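Local coordinates for hypothetical protein CG14615-PA (Drosophila melanogaster, PDB 1SQH) that is of unknown function but is related to the acetyltransferase superfamily and may transfer acyl groups to the amino group of glycine, at residues A[122-127]-A[297-302]; A[149-154]-A[293-298]; A[155-160]-A[284-289]; A[165-170]-A[252-257]. All blocks are in the same frame, centred on the assembly; numbering follows the deposited sequence.

Contact 1: A[122-127]-A[297-302]; sequences ALLTNV and IKLVPN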
loop_
_atom_site.group_PDB
_atom_site.type_symbol
_atom_site.label_atom_id
_atom_site.label_comp_id
_atom_site.label_asym_id
_atom_site.label_seq_id
_atom_site.Cartn_x
_atom_site.Cartn_y
_atom_site.Cartn_z
ATOM N N ALA A 122 14.462 8.372 0.532
ATOM C CA ALA A 122 13.445 7.703 -0.284
ATOM C C ALA A 122 13.056 6.334 0.275
ATOM O O ALA A 122 13.903 5.592 0.773
ATOM C CB ALA A 122 13.944 7.548 -1.718
ATOM N N LEU A 123 11.772 5.998 0.186
ATOM C CA LEU A 123 11.298 4.703 0.678
ATOM C C LEU A 123 10.995 3.741 -0.474
ATOM O O LEU A 123 10.190 4.044 -1.361
ATOM C CB LEU A 123 10.043 4.894 1.532
ATOM C CG LEU A 123 9.341 3.619 2.016
ATOM C CD1 LEU A 123 10.267 2.828 2.920
ATOM C CD2 LEU A 123 8.054 3.987 2.754
ATOM N N LEU A 124 11.657 2.592 -0.466
ATOM C CA LEU A 124 11.457 1.573 -1.488
ATOM C C LEU A 124 10.363 0.623 -0.984
ATOM O O LEU A 124 10.581 -0.141 -0.039
ATOM C CB LEU A 124 12.768 0.807 -1.724
ATOM C CG LEU A 124 13.817 1.425 -2.668
ATOM C CD1 LEU A 124 13.796 2.942 -2.575
ATOM C CD2 LEU A 124 15.201 0.863 -2.345
ATOM N N THR A 125 9.193 0.673 -1.623
ATOM C CA THR A 125 8.048 -0.156 -1.212
ATOM C C THR A 125 7.840 -1.450 -2.001
ATOM O O THR A 125 8.136 -1.528 -3.198
ATOM C CB THR A 125 6.734 0.661 -1.284
ATOM O OG1 THR A 125 6.457 1.009 -2.649
ATOM C CG2 THR A 125 6.852 1.938 -0.456
ATOM N N ASN A 126 7.301 -2.457 -1.323
ATOM C CA ASN A 126 7.027 -3.764 -1.933
ATOM C C ASN A 126 8.123 -4.272 -2.880
ATOM O O ASN A 126 7.844 -4.642 -4.022
ATOM C CB ASN A 126 5.663 -3.744 -2.666
ATOM C CG ASN A 126 5.454 -2.493 -3.512
ATOM O OD1 ASN A 126 5.083 -1.420 -2.997
ATOM N ND2 ASN A 126 5.697 -2.615 -4.816
ATOM N N VAL A 127 9.360 -4.318 -2.387
ATOM C CA VAL A 127 10.499 -4.776 -3.185
ATOM C C VAL A 127 10.608 -6.290 -3.197
ATOM O O VAL A 127 10.638 -6.923 -2.137
ATOM C CB VAL A 127 11.847 -4.236 -2.648
ATOM C CG1 VAL A 127 12.953 -4.545 -3.650
ATOM C CG2 VAL A 127 11.753 -2.747 -2.371
ATOM N N ILE A 297 12.216 -0.953 2.042
ATOM C CA ILE A 297 13.544 -0.455 2.351
ATOM C C ILE A 297 13.575 1.050 2.534
ATOM O O ILE A 297 13.487 1.806 1.564
ATOM C CB ILE A 297 14.533 -0.845 1.248
ATOM C CG1 ILE A 297 14.449 -2.358 0.993
ATOM C CG2 ILE A 297 15.932 -0.452 1.655
ATOM C CD1 ILE A 297 15.376 -2.870 -0.099
ATOM N N LYS A 298 13.688 1.479 3.785
ATOM C CA LYS A 298 13.746 2.898 4.098
ATOM C C LYS A 298 15.204 3.352 4.093
ATOM O O LYS A 298 16.020 2.857 4.876
ATOM C CB LYS A 298 13.114 3.148 5.470
ATOM C CG LYS A 298 13.307 4.545 6.038
ATOM C CD LYS A 298 12.718 5.631 5.153
ATOM C CE LYS A 298 12.864 6.991 5.828
ATOM N NZ LYS A 298 12.574 8.137 4.922
ATOM N N LEU A 299 15.526 4.274 3.187
ATOM C CA LEU A 299 16.876 4.830 3.081
ATOM C C LEU A 299 16.964 6.049 3.998
ATOM O O LEU A 299 16.104 6.929 3.939
ATOM C CB LEU A 299 17.160 5.253 1.636
ATOM C CG LEU A 299 17.702 4.218 0.639
ATOM C CD1 LEU A 299 17.031 2.886 0.841
ATOM C CD2 LEU A 299 17.493 4.724 -0.779
ATOM N N VAL A 300 17.982 6.102 4.855
ATOM C CA VAL A 300 18.127 7.245 5.764
ATOM C C VAL A 300 18.785 8.422 5.045
ATOM O O VAL A 300 19.777 8.254 4.335
ATOM C CB VAL A 300 18.973 6.888 7.020
ATOM C CG1 VAL A 300 18.558 5.527 7.563
ATOM C CG2 VAL A 300 20.456 6.915 6.688
ATOM N N PRO A 301 18.230 9.635 5.215
ATOM C CA PRO A 301 18.787 10.829 4.564
ATOM C C PRO A 301 20.266 11.021 4.906
ATOM O O PRO A 301 20.650 10.942 6.074
ATOM C CB PRO A 301 17.912 11.960 5.100
ATOM C CG PRO A 301 16.597 11.279 5.369
ATOM C CD PRO A 301 17.033 9.973 6.005
ATOM N N ASN A 302 21.080 11.271 3.883
ATOM C CA ASN A 302 22.523 11.455 4.048
ATOM C C ASN A 302 22.996 11.882 5.430
ATOM O O ASN A 302 23.413 11.043 6.229
ATOM C CB ASN A 302 23.049 12.444 3.012
ATOM C CG ASN A 302 23.847 11.760 1.920
ATOM O OD1 ASN A 302 24.378 12.416 1.016
ATOM N ND2 ASN A 302 23.937 10.431 1.996
#

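Contact 2: A[149-154]-A[293-298]; sequences PRQCFG and VNEWIK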
loop_
_atom_site.group_PDB
_atom_site.type_symbol
_atom_site.label_atom_id
_atom_site.label_comp_id
_atom_site.label_asym_id
_atom_site.label_seq_id
_atom_site.Cartn_x
_atom_site.Cartn_y
_atom_site.Cartn_z
ATOM N N PRO A 149 15.815 -1.782 6.492
ATOM C CA PRO A 149 14.913 -2.670 5.759
ATOM C C PRO A 149 14.042 -3.494 6.701
ATOM O O PRO A 149 14.421 -3.732 7.851
ATOM C CB PRO A 149 15.884 -3.542 4.967
ATOM C CG PRO A 149 16.987 -3.744 5.961
ATOM C CD PRO A 149 17.166 -2.370 6.597
ATOM N N ARG A 150 12.875 -3.916 6.226
ATOM C CA ARG A 150 11.996 -4.753 7.037
ATOM C C ARG A 150 11.191 -5.676 6.143
ATOM O O ARG A 150 10.718 -5.273 5.082
ATOM C CB ARG A 150 11.056 -3.909 7.908
ATOM C CG ARG A 150 10.125 -2.983 7.151
ATOM C CD ARG A 150 9.398 -2.062 8.118
ATOM N NE ARG A 150 8.961 -0.826 7.470
ATOM C CZ ARG A 150 7.778 -0.660 6.891
ATOM N NH1 ARG A 150 6.897 -1.656 6.877
ATOM N NH2 ARG A 150 7.479 0.506 6.334
ATOM N N GLN A 151 11.050 -6.921 6.576
ATOM C CA GLN A 151 10.306 -7.914 5.813
ATOM C C GLN A 151 8.806 -7.850 6.089
ATOM O O GLN A 151 8.365 -7.772 7.237
ATOM C CB GLN A 151 10.830 -9.308 6.136
ATOM C CG GLN A 151 12.312 -9.476 5.856
ATOM C CD GLN A 151 12.616 -10.682 4.976
ATOM O OE1 GLN A 151 12.178 -11.808 5.256
ATOM N NE2 GLN A 151 13.374 -10.451 3.910
ATOM N N CYS A 152 8.027 -7.885 5.015
ATOM C CA CYS A 152 6.582 -7.834 5.134
ATOM C C CYS A 152 5.938 -9.021 4.423
ATOM O O CYS A 152 6.402 -9.448 3.363
ATOM C CB CYS A 152 6.064 -6.521 4.544
ATOM S SG CYS A 152 6.792 -5.059 5.325
ATOM N N PHE A 153 4.888 -9.575 5.025
ATOM C CA PHE A 153 4.187 -10.691 4.403
ATOM C C PHE A 153 2.992 -10.146 3.633
ATOM O O PHE A 153 2.238 -9.301 4.144
ATOM C CB PHE A 153 3.664 -11.703 5.441
ATOM C CG PHE A 153 4.740 -12.438 6.202
ATOM C CD1 PHE A 153 6.015 -12.616 5.660
ATOM C CD2 PHE A 153 4.466 -12.980 7.461
ATOM C CE1 PHE A 153 7.000 -13.323 6.362
ATOM C CE2 PHE A 153 5.440 -13.689 8.171
ATOM C CZ PHE A 153 6.711 -13.856 7.614
ATOM N N GLY A 154 2.840 -10.612 2.399
ATOM C CA GLY A 154 1.702 -10.218 1.594
ATOM C C GLY A 154 0.634 -11.289 1.810
ATOM O O GLY A 154 0.735 -12.383 1.237
ATOM N N VAL A 293 6.452 -12.478 0.092
ATOM C CA VAL A 293 7.327 -11.845 1.072
ATOM C C VAL A 293 8.090 -10.773 0.311
ATOM O O VAL A 293 8.761 -11.064 -0.677
ATOM C CB VAL A 293 8.337 -12.831 1.687
ATOM C CG1 VAL A 293 9.277 -12.084 2.626
ATOM C CG2 VAL A 293 7.600 -13.939 2.425
ATOM N N ASN A 294 7.966 -9.534 0.767
ATOM C CA ASN A 294 8.621 -8.400 0.133
ATOM C C ASN A 294 9.299 -7.569 1.196
ATOM O O ASN A 294 9.036 -7.735 2.386
ATOM C CB ASN A 294 7.586 -7.528 -0.578
ATOM C CG ASN A 294 7.403 -7.894 -2.040
ATOM O OD1 ASN A 294 7.723 -9.010 -2.464
ATOM N ND2 ASN A 294 6.865 -6.956 -2.820
ATOM N N GLU A 295 10.172 -6.669 0.771
ATOM C CA GLU A 295 10.832 -5.801 1.730
ATOM C C GLU A 295 10.451 -4.348 1.495
ATOM O O GLU A 295 10.132 -3.941 0.379
ATOM C CB GLU A 295 12.363 -5.956 1.666
ATOM C CG GLU A 295 12.917 -7.022 2.605
ATOM C CD GLU A 295 14.436 -7.132 2.563
ATOM O OE1 GLU A 295 15.121 -6.092 2.635
ATOM O OE2 GLU A 295 14.954 -8.261 2.470
ATOM N N TRP A 296 10.430 -3.590 2.583
ATOM C CA TRP A 296 10.166 -2.163 2.531
ATOM C C TRP A 296 11.532 -1.630 2.954
ATOM O O TRP A 296 11.977 -1.862 4.079
ATOM C CB TRP A 296 9.096 -1.777 3.538
ATOM C CG TRP A 296 7.805 -1.359 2.901
ATOM C CD1 TRP A 296 7.304 -0.090 2.824
ATOM C CD2 TRP A 296 6.843 -2.213 2.261
ATOM N NE1 TRP A 296 6.088 -0.099 2.179
ATOM C CE2 TRP A 296 5.782 -1.388 1.824
ATOM C CE3 TRP A 296 6.775 -3.594 2.016
ATOM C CZ2 TRP A 296 4.656 -1.903 1.151
ATOM C CZ3 TRP A 296 5.648 -4.106 1.342
ATOM C CH2 TRP A 296 4.609 -3.256 0.923
ATOM N N ILE A 297 12.216 -0.953 2.042
ATOM C CA ILE A 297 13.544 -0.455 2.351
ATOM C C ILE A 297 13.575 1.050 2.534
ATOM O O ILE A 297 13.487 1.806 1.564
ATOM C CB ILE A 297 14.533 -0.845 1.248
ATOM C CG1 ILE A 297 14.449 -2.358 0.993
ATOM C CG2 ILE A 297 15.932 -0.452 1.655
ATOM C CD1 ILE A 297 15.376 -2.870 -0.099
ATOM N N LYS A 298 13.688 1.479 3.785
ATOM C CA LYS A 298 13.746 2.898 4.098
ATOM C C LYS A 298 15.204 3.352 4.093
ATOM O O LYS A 298 16.020 2.857 4.876
ATOM C CB LYS A 298 13.114 3.148 5.470
ATOM C CG LYS A 298 13.307 4.545 6.038
ATOM C CD LYS A 298 12.718 5.631 5.153
ATOM C CE LYS A 298 12.864 6.991 5.828
ATOM N NZ LYS A 298 12.574 8.137 4.922
#

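Contact 3: A[155-160]-A[284-289]; sequences MVLSHE and KRIGYQ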
loop_
_atom_site.group_PDB
_atom_site.type_symbol
_atom_site.label_atom_id
_atom_site.label_comp_id
_atom_site.label_asym_id
_atom_site.label_seq_id
_atom_site.Cartn_x
_atom_site.Cartn_y
_atom_site.Cartn_z
HETATM N N MSE A 155 -0.370 -10.997 2.639
HETATM C CA MSE A 155 -1.448 -11.956 2.923
HETATM C C MSE A 155 -2.572 -11.791 1.900
HETATM O O MSE A 155 -2.956 -10.666 1.578
HETATM C CB MSE A 155 -1.999 -11.749 4.339
HETATM C CG MSE A 155 -1.876 -12.995 5.234
HETATM SE SE MSE A 155 -0.002 -13.306 5.620
HETATM C CE MSE A 155 0.443 -11.434 5.844
ATOM N N VAL A 156 -3.095 -12.916 1.404
ATOM C CA VAL A 156 -4.137 -12.902 0.368
ATOM C C VAL A 156 -5.403 -13.704 0.676
ATOM O O VAL A 156 -5.345 -14.825 1.195
ATOM C CB VAL A 156 -3.564 -13.408 -0.989
ATOM C CG1 VAL A 156 -4.634 -13.379 -2.073
ATOM C CG2 VAL A 156 -2.377 -12.554 -1.404
ATOM N N LEU A 157 -6.544 -13.115 0.334
ATOM C CA LEU A 157 -7.844 -13.751 0.533
ATOM C C LEU A 157 -8.645 -13.517 -0.743
ATOM O O LEU A 157 -8.800 -12.370 -1.181
ATOM C CB LEU A 157 -8.569 -13.130 1.725
ATOM C CG LEU A 157 -9.959 -13.688 2.053
ATOM C CD1 LEU A 157 -9.857 -15.080 2.682
ATOM C CD2 LEU A 157 -10.637 -12.715 3.019
ATOM N N SER A 158 -9.142 -14.599 -1.344
ATOM C CA SER A 158 -9.900 -14.475 -2.585
ATOM C C SER A 158 -11.121 -13.578 -2.415
ATOM O O SER A 158 -11.615 -13.366 -1.308
ATOM C CB SER A 158 -10.330 -15.855 -3.095
ATOM O OG SER A 158 -11.352 -16.413 -2.282
ATOM N N HIS A 159 -11.596 -13.032 -3.521
ATOM C CA HIS A 159 -12.754 -12.170 -3.468
ATOM C C HIS A 159 -13.966 -12.990 -3.013
ATOM O O HIS A 159 -14.702 -12.567 -2.115
ATOM C CB HIS A 159 -13.000 -11.525 -4.839
ATOM C CG HIS A 159 -14.190 -10.626 -4.867
ATOM N ND1 HIS A 159 -15.421 -11.038 -5.331
ATOM C CD2 HIS A 159 -14.353 -9.351 -4.447
ATOM C CE1 HIS A 159 -16.290 -10.052 -5.197
ATOM N NE2 HIS A 159 -15.665 -9.018 -4.662
ATOM N N GLU A 160 -14.157 -14.165 -3.617
ATOM C CA GLU A 160 -15.272 -15.040 -3.256
ATOM C C GLU A 160 -15.282 -15.281 -1.746
ATOM O O GLU A 160 -16.321 -15.170 -1.090
ATOM C CB GLU A 160 -15.168 -16.400 -3.957
ATOM C CG GLU A 160 -14.951 -16.357 -5.452
ATOM C CD GLU A 160 -13.472 -16.381 -5.822
ATOM O OE1 GLU A 160 -12.752 -15.437 -5.432
ATOM O OE2 GLU A 160 -13.036 -17.350 -6.492
ATOM N N LYS A 284 -5.147 -15.018 9.347
ATOM C CA LYS A 284 -5.164 -16.405 8.943
ATOM C C LYS A 284 -6.491 -17.048 9.332
ATOM O O LYS A 284 -7.049 -17.819 8.562
ATOM C CB LYS A 284 -4.010 -17.143 9.614
ATOM C CG LYS A 284 -3.374 -18.196 8.757
ATOM C CD LYS A 284 -2.139 -18.730 9.460
ATOM C CE LYS A 284 -1.193 -19.427 8.502
ATOM N NZ LYS A 284 0.049 -19.817 9.228
ATOM N N ARG A 285 -6.988 -16.718 10.523
ATOM C CA ARG A 285 -8.244 -17.269 11.032
ATOM C C ARG A 285 -9.427 -16.873 10.140
ATOM O O ARG A 285 -10.401 -17.615 10.001
ATOM C CB ARG A 285 -8.489 -16.788 12.466
ATOM C CG ARG A 285 -9.647 -17.474 13.174
ATOM C CD ARG A 285 -9.877 -16.888 14.568
ATOM N NE ARG A 285 -10.827 -17.685 15.343
ATOM C CZ ARG A 285 -12.154 -17.617 15.224
ATOM N NH1 ARG A 285 -12.708 -16.779 14.365
ATOM N NH2 ARG A 285 -12.931 -18.410 15.955
ATOM N N ILE A 286 -9.337 -15.697 9.536
ATOM C CA ILE A 286 -10.390 -15.229 8.653
ATOM C C ILE A 286 -10.292 -15.960 7.314
ATOM O O ILE A 286 -11.283 -16.071 6.582
ATOM C CB ILE A 286 -10.281 -13.699 8.433
ATOM C CG1 ILE A 286 -10.733 -12.981 9.711
ATOM C CG2 ILE A 286 -11.109 -13.278 7.224
ATOM C CD1 ILE A 286 -10.462 -11.498 9.735
ATOM N N GLY A 287 -9.095 -16.464 7.006
ATOM C CA GLY A 287 -8.893 -17.193 5.762
ATOM C C GLY A 287 -7.723 -16.729 4.909
ATOM O O GLY A 287 -7.393 -17.367 3.910
ATOM N N TYR A 288 -7.105 -15.615 5.288
ATOM C CA TYR A 288 -5.968 -15.068 4.541
ATOM C C TYR A 288 -4.795 -16.044 4.536
ATOM O O TYR A 288 -4.543 -16.719 5.535
ATOM C CB TYR A 288 -5.491 -13.748 5.170
ATOM C CG TYR A 288 -6.290 -12.523 4.788
ATOM C CD1 TYR A 288 -5.879 -11.690 3.745
ATOM C CD2 TYR A 288 -7.467 -12.200 5.468
ATOM C CE1 TYR A 288 -6.628 -10.558 3.390
ATOM C CE2 TYR A 288 -8.221 -11.079 5.125
ATOM C CZ TYR A 288 -7.801 -10.261 4.090
ATOM O OH TYR A 288 -8.552 -9.146 3.773
ATOM N N GLN A 289 -4.074 -16.111 3.419
ATOM C CA GLN A 289 -2.912 -16.989 3.346
ATOM C C GLN A 289 -1.704 -16.146 2.966
ATOM O O GLN A 289 -1.836 -15.112 2.308
ATOM C CB GLN A 289 -3.110 -18.096 2.309
ATOM C CG GLN A 289 -3.353 -17.566 0.920
ATOM C CD GLN A 289 -3.417 -18.667 -0.127
ATOM O OE1 GLN A 289 -2.397 -19.264 -0.483
ATOM N NE2 GLN A 289 -4.622 -18.936 -0.630
HETATM O O HOH W 1 -6.566 -17.617 0.969
#

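Contact 4: A[165-170]-A[252-257]; sequences AKVPDL and LAAAMS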
loop_
_atom_site.group_PDB
_atom_site.type_symbol
_atom_site.label_atom_id
_atom_site.label_comp_id
_atom_site.label_asym_id
_atom_site.label_seq_id
_atom_site.Cartn_x
_atom_site.Cartn_y
_atom_site.Cartn_z
ATOM N N ALA A 165 -17.607 -14.008 3.460
ATOM C CA ALA A 165 -17.014 -14.108 4.794
ATOM C C ALA A 165 -18.016 -13.830 5.907
ATOM O O ALA A 165 -18.971 -13.078 5.725
ATOM C CB ALA A 165 -15.840 -13.134 4.919
ATOM N N LYS A 166 -17.793 -14.448 7.062
ATOM C CA LYS A 166 -18.650 -14.220 8.218
ATOM C C LYS A 166 -18.005 -13.076 8.996
ATOM O O LYS A 166 -16.815 -12.795 8.827
ATOM C CB LYS A 166 -18.715 -15.462 9.116
ATOM C CG LYS A 166 -19.516 -16.623 8.564
ATOM C CD LYS A 166 -19.617 -17.732 9.617
ATOM C CE LYS A 166 -20.456 -18.917 9.134
ATOM N NZ LYS A 166 -20.613 -19.965 10.195
ATOM N N VAL A 167 -18.784 -12.418 9.844
ATOM C CA VAL A 167 -18.268 -11.312 10.635
ATOM C C VAL A 167 -18.792 -11.407 12.062
ATOM O O VAL A 167 -19.997 -11.538 12.285
ATOM C CB VAL A 167 -18.674 -9.963 10.018
ATOM C CG1 VAL A 167 -20.178 -9.935 9.805
ATOM C CG2 VAL A 167 -18.231 -8.818 10.915
ATOM N N PRO A 168 -17.884 -11.347 13.049
ATOM C CA PRO A 168 -18.210 -11.429 14.476
ATOM C C PRO A 168 -19.209 -10.383 14.949
ATOM O O PRO A 168 -19.469 -9.399 14.253
ATOM C CB PRO A 168 -16.852 -11.259 15.145
ATOM C CG PRO A 168 -15.908 -11.839 14.140
ATOM C CD PRO A 168 -16.428 -11.248 12.862
ATOM N N ASP A 169 -19.769 -10.611 16.134
ATOM C CA ASP A 169 -20.723 -9.681 16.718
ATOM C C ASP A 169 -20.003 -8.664 17.580
ATOM O O ASP A 169 -19.077 -9.001 18.321
ATOM C CB ASP A 169 -21.753 -10.425 17.562
ATOM C CG ASP A 169 -22.947 -10.860 16.754
ATOM O OD1 ASP A 169 -22.740 -11.476 15.684
ATOM O OD2 ASP A 169 -24.089 -10.590 17.188
ATOM N N LEU A 170 -20.448 -7.418 17.480
ATOM C CA LEU A 170 -19.867 -6.314 18.232
ATOM C C LEU A 170 -20.469 -6.173 19.632
ATOM O O LEU A 170 -21.682 -6.037 19.787
ATOM C CB LEU A 170 -20.090 -5.017 17.453
ATOM C CG LEU A 170 -19.561 -3.723 18.059
ATOM C CD1 LEU A 170 -18.032 -3.684 17.956
ATOM C CD2 LEU A 170 -20.181 -2.542 17.328
ATOM N N LEU A 252 -12.727 -6.111 13.146
ATOM C CA LEU A 252 -12.446 -5.089 12.141
ATOM C C LEU A 252 -12.011 -5.750 10.844
ATOM O O LEU A 252 -12.587 -5.498 9.781
ATOM C CB LEU A 252 -11.341 -4.121 12.604
ATOM C CG LEU A 252 -11.693 -2.852 13.407
ATOM C CD1 LEU A 252 -12.918 -2.172 12.801
ATOM C CD2 LEU A 252 -11.965 -3.198 14.832
ATOM N N ALA A 253 -11.011 -6.620 10.927
ATOM C CA ALA A 253 -10.515 -7.283 9.728
ATOM C C ALA A 253 -11.593 -8.038 8.957
ATOM O O ALA A 253 -11.616 -8.013 7.725
ATOM C CB ALA A 253 -9.358 -8.227 10.079
ATOM N N ALA A 254 -12.480 -8.720 9.666
ATOM C CA ALA A 254 -13.528 -9.472 8.981
ATOM C C ALA A 254 -14.494 -8.510 8.294
ATOM O O ALA A 254 -14.792 -8.655 7.102
ATOM C CB ALA A 254 -14.273 -10.373 9.976
ATOM N N ALA A 255 -14.956 -7.505 9.039
ATOM C CA ALA A 255 -15.900 -6.530 8.507
ATOM C C ALA A 255 -15.342 -5.788 7.292
ATOM O O ALA A 255 -15.998 -5.713 6.243
ATOM C CB ALA A 255 -16.291 -5.541 9.590
HETATM N N MSE A 256 -14.139 -5.236 7.422
HETATM C CA MSE A 256 -13.548 -4.528 6.293
HETATM C C MSE A 256 -13.396 -5.446 5.062
HETATM O O MSE A 256 -13.658 -5.021 3.936
HETATM C CB MSE A 256 -12.187 -3.951 6.679
HETATM C CG MSE A 256 -11.597 -3.047 5.623
HETATM SE SE MSE A 256 -12.482 -1.311 5.592
HETATM C CE MSE A 256 -13.870 -1.734 4.330
ATOM N N SER A 257 -12.974 -6.696 5.274
ATOM C CA SER A 257 -12.803 -7.642 4.162
ATOM C C SER A 257 -14.127 -7.816 3.410
ATOM O O SER A 257 -14.177 -7.747 2.169
ATOM C CB SER A 257 -12.313 -9.001 4.678
ATOM O OG SER A 257 -11.002 -8.912 5.217
#

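Contact 1: A[122-127]-A[297-302]
I297 and L124 face each other as an antiparallel hydrogen-bonded pair, and I297 loses more surface to the contact than any other residue. L124 N donates to I297 O over 2.8 Å, and I297 N returns a bond of the same length to L124 O. On the face these two share, CB of L124 lies 3.8 Å from CB of I297, and the side chains pass at a slant. CG1 of I297 is anti to its own carbonyl carbon (chi1 -52°) and its chain is extended beyond, which brings CD1 to 4.3 Å from V127 CG2. V135 of helix 129-141 covers this same face, touching both L124 and I297. The pairing sets the last strand of the chain, 289-299, beside strand 123-128 in a mixed sheet, where 123-128 has the parallel strand 91-96 as its other neighbour. A122 contributes mainly through its carbonyl: L299 N bonds to A122 O at 3.2 Å, and CB of L299 stands 3.4 Å from that oxygen. Further out, L299 CD1 meets L124 CD2 at 4.2 Å. An alanine in place of L299 would probably open a gap beside CD2 of L124 and strip some apolar cover from the A122 carbonyl. Across the sheet, L123 lays CD1 against K298, 3.7 Å from its CA, while K298 NZ reaches back to the carbonyl of G121.

Contact 2: A[149-154]-A[293-298]
R150 lays its guanidinium against W296, with W296 CB over the centre of one face, 3.8 Å above the plane. The guanidinium and indole planes are only 27° apart, and NH2 of R150 comes within 3.6 Å of W296 CD1. CG of R150 sits between the backbone N and the carbonyl carbon (chi1 60°), and the chain runs extended to NE beside the tryptophan. C152 meets the other part of the indole: its SG is 3.6 Å from W296 CE3, an oblique sulfur-aromatic contact. All three belong to one face of an antiparallel pairing between strands 147-157 and 289-299, in which R150 with W296 and C152 with N294 are the hydrogen-bonded pairs. W271 adds an edge-to-face contact to W296. On the other face, Q151 and E295 cross at a slant, and Q151 NE2 donates to E295 OE2 at 3.1 Å. The carboxylate oxygen is met on its anti side, 31° out of the carboxylate plane, although it lies in the plane of the Q151 amide. F153 and V293 point the same way side by side, F153 CD1 3.8 Å from V293 CG2. Both charged ends have mates beyond these strands, R150 NH2 with E196 and the buried E295 OE1 with K136. Gripped by a lysine at one oxygen and an amide at the other, the E295 carboxylate is likely to stay ionised despite its burial.

Contact 3: A[155-160]-A[284-289]
L157 overlaps the ring of Y288 as a CH-pi contact: its CB stands 3.6 Å from the ring centroid, only 9° off the normal. The two side chains cross at about a right angle, and CD2 of L157 reaches Y288 CE2, again at 3.6 Å. The carbonyl oxygen of M155 lies at the ring's edge, and CG of this selenomethionine packs 3.7 Å from Y288 CB. Helix 277-286 ends here in a Schellman motif, with G287 at positive phi (129°), before the chain enters strand 289-299. L157 CD1 packs 3.5 Å from G287 C, where a CB on residue 287 would be tight. Past the turn, V156 and Q289 form an antiparallel hydrogen-bonded pair, V156 N giving to Q289 O at 2.7 Å and Q289 N to V156 O at 2.9 Å. A water completes this corner: it donates to V156 O and to G287 O and accepts from Q289 NE2. The hydroxyl of Y288 is hydrogen-bonded to S257 OG on helix 248-263. An alanine in place of Y288 would probably leave L157 CB and CD2 without the ring they pack on and deprive S257 of this partner. On its far side strand 147-157 is paired with strand 268-273, whose L268 also touches Y288.

Contact 4: A[165-170]-A[252-257]
A254 is the closely packed point of this contact: its CB points at the 165-170 loop and is met there by K166 O at 3.7 Å and by P168 CD, also at 3.7 Å. Beside it the fit is looser. CG2 of V167, anti to the backbone N, approaches the next helical residue, 4.0 Å from A255 CB and equally far from A255 N. Small alanine side chains let the loop lie near the helix backbone, the CA atoms of V167 and A254 being 5.3 Å apart. On the outer side the loop faces solvent: CB of K166 points away from the helix, and V167 and P168 are largely exposed. The segments meet by van der Waals contact, a backbone carbonyl among the partners, although A165 O is hydrogen-bonded to R258, just after S257. Within the helix, S257 OG gives a 2.7 Å bond to A253 O, which S257 N also reaches, from the opposite face of the carbonyl plane. Helix 248-263 probably corresponds to the helix that follows the acyl-CoA pyrophosphate-binding loop in acetyltransferase relatives. L252 and M256 press it onto the antiparallel strands 211-216, 222-228 and 234-239, while I286 of helix 277-286 packs on A253 and A254.

How the contacts relate
From the N terminus, segment 122-127 is the first to take part, and it pairs with the end of the chain: contact 1 closes the longest loop. Contact 2 starts later, with strand 147-157, and ends on the same stretch, sharing I297 and K298. Contact 3 continues along these neighbouring strands and is nested within both, and contact 4 is nested within contact 3. Contacts 1 and 2 lie on one mixed sheet, which the C-terminal strand ties together. Contacts 3 and 4, with centres 12 Å apart, touch through the end of helix 277-286 and the tyrosine after it, joining that sheet to helix 248-263, which packs on the four-stranded antiparallel sheet.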